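Local coordinates for uncharacterized protein (Bacteroides eggerthii, PDB 4FTD) that is of unknown function but has a six-bladed beta-propeller and an immunoglobulin-like domain and may take part in carbohydrate metabolism, at residues Y192-G200 / G246-G257. Numbering follows the deposited sequence.
Sequences YNMGALING and GDNASYNIDENG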
loop_
_atom_site.group_PDB
_atom_site.type_symbol
_atom_site.label_atom_id
_atom_site.label_comp_id
_atom_site.label_asym_id
_atom_site.label_seq_id
_atom_site.Cartn_x
_atom_site.Cartn_y
_atom_site.Cartn_z
ATOM N N TYR A 192 -7.498 -15.712 22.491
ATOM C CA TYR A 192 -6.827 -15.085 21.363
ATOM C C TYR A 192 -7.542 -13.751 21.067
ATOM O O TYR A 192 -8.713 -13.554 21.397
ATOM C CB TYR A 192 -6.717 -15.973 20.147
ATOM C CG TYR A 192 -7.861 -16.949 20.038
ATOM C CD1 TYR A 192 -9.093 -16.528 19.563
ATOM C CD2 TYR A 192 -7.713 -18.262 20.442
ATOM C CE1 TYR A 192 -10.171 -17.388 19.536
ATOM C CE2 TYR A 192 -8.801 -19.162 20.389
ATOM C CZ TYR A 192 -10.006 -18.696 19.941
ATOM O OH TYR A 192 -11.089 -19.473 19.861
ATOM N N ASN A 193 -6.796 -12.869 20.433
ATOM C CA ASN A 193 -7.231 -11.521 20.147
ATOM C C ASN A 193 -6.540 -10.970 18.932
ATOM O O ASN A 193 -7.195 -10.736 17.931
ATOM C CB ASN A 193 -7.027 -10.639 21.358
ATOM C CG ASN A 193 -7.768 -9.295 21.252
ATOM O OD1 ASN A 193 -8.935 -9.283 20.874
ATOM N ND2 ASN A 193 -7.112 -8.173 21.609
HETATM N N MSE A 194 -5.210 -10.804 18.957
HETATM C CA MSE A 194 -4.476 -10.338 17.742
HETATM C C MSE A 194 -3.840 -11.545 17.064
HETATM O O MSE A 194 -3.733 -12.591 17.643
HETATM C CB MSE A 194 -3.365 -9.361 18.129
HETATM C CG MSE A 194 -3.880 -8.112 18.757
HETATM SE SE MSE A 194 -4.908 -7.017 17.416
HETATM C CE MSE A 194 -6.763 -7.084 18.110
ATOM N N GLY A 195 -3.402 -11.368 15.827
ATOM C CA GLY A 195 -2.611 -12.400 15.165
ATOM C C GLY A 195 -2.108 -11.860 13.837
ATOM O O GLY A 195 -2.396 -10.714 13.493
ATOM N N ALA A 196 -1.490 -12.718 13.057
ATOM C CA ALA A 196 -0.902 -12.306 11.798
ATOM C C ALA A 196 -0.596 -13.559 10.974
ATOM O O ALA A 196 -0.288 -14.636 11.507
ATOM C CB ALA A 196 0.385 -11.496 12.064
ATOM N N LEU A 197 -0.611 -13.356 9.670
ATOM C CA LEU A 197 -0.090 -14.258 8.667
ATOM C C LEU A 197 1.283 -13.719 8.225
ATOM O O LEU A 197 1.405 -12.587 7.786
ATOM C CB LEU A 197 -1.016 -14.285 7.470
ATOM C CG LEU A 197 -2.240 -15.139 7.458
ATOM C CD1 LEU A 197 -3.114 -14.815 6.215
ATOM C CD2 LEU A 197 -1.826 -16.604 7.468
ATOM N N ILE A 198 2.325 -14.512 8.400
ATOM C CA ILE A 198 3.696 -14.105 8.109
ATOM C C ILE A 198 4.443 -15.338 7.628
ATOM O O ILE A 198 4.438 -16.359 8.311
ATOM C CB ILE A 198 4.404 -13.545 9.340
ATOM C CG1 ILE A 198 3.578 -12.375 9.918
ATOM C CG2 ILE A 198 5.794 -13.036 8.954
ATOM C CD1 ILE A 198 4.234 -11.617 11.018
ATOM N N ASN A 199 5.074 -15.234 6.456
ATOM C CA ASN A 199 5.896 -16.310 5.879
ATOM C C ASN A 199 5.115 -17.578 5.674
ATOM O O ASN A 199 5.646 -18.660 5.756
ATOM C CB ASN A 199 7.166 -16.578 6.754
ATOM C CG ASN A 199 8.065 -15.351 6.902
ATOM O OD1 ASN A 199 8.270 -14.613 5.943
ATOM N ND2 ASN A 199 8.617 -15.138 8.101
ATOM N N GLY A 200 3.821 -17.467 5.423
ATOM C CA GLY A 200 2.985 -18.656 5.317
ATOM C C GLY A 200 2.581 -19.312 6.649
ATOM O O GLY A 200 1.967 -20.366 6.632
ATOM N N GLY A 246 -2.028 -7.244 24.906
ATOM C CA GLY A 246 -2.689 -8.048 23.885
ATOM C C GLY A 246 -3.830 -7.369 23.191
ATOM O O GLY A 246 -4.445 -7.967 22.324
ATOM N N ASP A 247 -4.168 -6.135 23.571
ATOM C CA ASP A 247 -5.199 -5.426 22.832
ATOM C C ASP A 247 -4.789 -5.109 21.392
ATOM O O ASP A 247 -5.630 -5.018 20.554
ATOM C CB ASP A 247 -5.520 -4.083 23.504
ATOM C CG ASP A 247 -6.401 -4.266 24.731
ATOM O OD1 ASP A 247 -7.550 -4.740 24.534
ATOM O OD2 ASP A 247 -5.981 -3.914 25.845
ATOM N N ASN A 248 -3.489 -4.881 21.199
ATOM C CA ASN A 248 -2.861 -4.534 19.929
ATOM C C ASN A 248 -1.623 -5.416 19.801
ATOM O O ASN A 248 -1.185 -5.990 20.776
ATOM C CB ASN A 248 -2.501 -3.038 19.825
ATOM C CG ASN A 248 -1.550 -2.572 20.903
ATOM O OD1 ASN A 248 -0.353 -2.928 20.877
ATOM N ND2 ASN A 248 -2.055 -1.753 21.858
ATOM N N ALA A 249 -1.158 -5.604 18.579
ATOM C CA ALA A 249 0.075 -6.307 18.322
ATOM C C ALA A 249 0.655 -5.848 17.006
ATOM O O ALA A 249 -0.081 -5.618 16.040
ATOM C CB ALA A 249 -0.134 -7.791 18.314
ATOM N N SER A 250 1.966 -5.648 16.991
ATOM C CA SER A 250 2.682 -5.390 15.705
ATOM C C SER A 250 3.762 -6.452 15.517
ATOM O O SER A 250 4.795 -6.436 16.169
ATOM C CB SER A 250 3.234 -3.993 15.658
ATOM O OG SER A 250 2.305 -3.034 16.096
ATOM N N TYR A 251 3.418 -7.469 14.726
ATOM C CA TYR A 251 4.318 -8.553 14.421
ATOM C C TYR A 251 5.249 -8.110 13.290
ATOM O O TYR A 251 4.785 -7.824 12.195
ATOM C CB TYR A 251 3.510 -9.772 14.000
ATOM C CG TYR A 251 2.655 -10.407 15.072
ATOM C CD1 TYR A 251 1.346 -9.911 15.401
ATOM C CD2 TYR A 251 3.098 -11.587 15.709
ATOM C CE1 TYR A 251 0.585 -10.570 16.398
ATOM C CE2 TYR A 251 2.335 -12.230 16.685
ATOM C CZ TYR A 251 1.093 -11.766 17.016
ATOM O OH TYR A 251 0.386 -12.483 17.996
ATOM N N ASN A 252 6.543 -8.036 13.585
ATOM C CA ASN A 252 7.591 -7.669 12.628
ATOM C C ASN A 252 8.555 -8.869 12.498
ATOM O O ASN A 252 9.456 -9.008 13.266
ATOM C CB ASN A 252 8.351 -6.446 13.149
ATOM C CG ASN A 252 7.491 -5.208 13.178
ATOM O OD1 ASN A 252 7.324 -4.552 12.147
ATOM N ND2 ASN A 252 6.887 -4.929 14.316
ATOM N N ILE A 253 8.296 -9.775 11.576
ATOM C CA ILE A 253 9.089 -10.970 11.461
ATOM C C ILE A 253 9.510 -11.058 9.999
ATOM O O ILE A 253 8.666 -11.077 9.108
ATOM C CB ILE A 253 8.327 -12.200 11.923
ATOM C CG1 ILE A 253 7.844 -12.046 13.364
ATOM C CG2 ILE A 253 9.152 -13.449 11.701
ATOM C CD1 ILE A 253 6.840 -13.124 13.787
ATOM N N ASP A 254 10.811 -11.119 9.779
ATOM C CA ASP A 254 11.402 -11.102 8.434
ATOM C C ASP A 254 11.384 -12.491 7.791
ATOM O O ASP A 254 10.854 -13.443 8.366
ATOM C CB ASP A 254 12.794 -10.455 8.458
ATOM C CG ASP A 254 13.864 -11.308 9.106
ATOM O OD1 ASP A 254 13.737 -12.545 9.267
ATOM O OD2 ASP A 254 14.877 -10.686 9.467
ATOM N N GLU A 255 11.974 -12.616 6.606
ATOM C CA GLU A 255 11.862 -13.858 5.861
ATOM C C GLU A 255 12.616 -14.993 6.534
ATOM O O GLU A 255 12.272 -16.148 6.320
ATOM C CB GLU A 255 12.272 -13.675 4.401
ATOM C CG GLU A 255 13.750 -13.437 4.197
ATOM C CD GLU A 255 14.079 -13.055 2.768
ATOM O OE1 GLU A 255 13.183 -13.143 1.888
ATOM O OE2 GLU A 255 15.245 -12.676 2.530
ATOM N N ASN A 256 13.612 -14.663 7.359
ATOM C CA ASN A 256 14.319 -15.662 8.145
ATOM C C ASN A 256 13.651 -15.956 9.490
ATOM O O ASN A 256 14.220 -16.688 10.278
ATOM C CB ASN A 256 15.752 -15.235 8.381
ATOM C CG ASN A 256 16.439 -14.841 7.097
ATOM O OD1 ASN A 256 16.370 -15.562 6.111
ATOM N ND2 ASN A 256 17.064 -13.674 7.089
ATOM N N GLY A 257 12.468 -15.397 9.754
ATOM C CA GLY A 257 11.779 -15.640 11.035
ATOM C C GLY A 257 12.352 -14.860 12.220
ATOM O O GLY A 257 12.157 -15.223 13.384
HETATM O O HOH W 1 -8.420 -5.409 21.909
HETATM O O HOH W 2 -3.392 -10.450 21.397
HETATM O O HOH W 3 8.307 -11.868 6.442
#
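The ring of Y251 meets A196 CB and the CA of G195 obliquely, while M194 CB lies at its edge, close to the ring plane. A196 CB is 3.8 Å from Y251 CD1. The Y251 hydroxyl is hydrogen-bonded to S205. This is packing between two neighbouring blades of the six-bladed beta-propeller: 190-198 and 250-253 are each the first strand of a four-stranded antiparallel sheet. The axes of the two strand segments run in the same direction at 25°, come within 7.7 Å, and meet through side chains. I198 crosses Y251 at about a right angle, with its CD1 3.6 Å from Y251 CB. Its CG2, anti to the backbone N, packs on I253. Toward the start of both segments M194 CB touches A249 CB, and the bent chain of M194, a selenomethionine, carries its CE to 3.4 Å from D247 O.

Two asparagine amides close the ends. N193 ND2 gives G246 O a nearly straight bond (168°), with the oxygen in the amide plane. A water links N193 ND2 to D247. N193 and M194 form a classic beta bulge opposite S205. N199 ND2 donates to D254 O at 2.8 Å, from above the carbonyl plane; G257 N reaches the same oxygen from the opposite face, closing the type I turn.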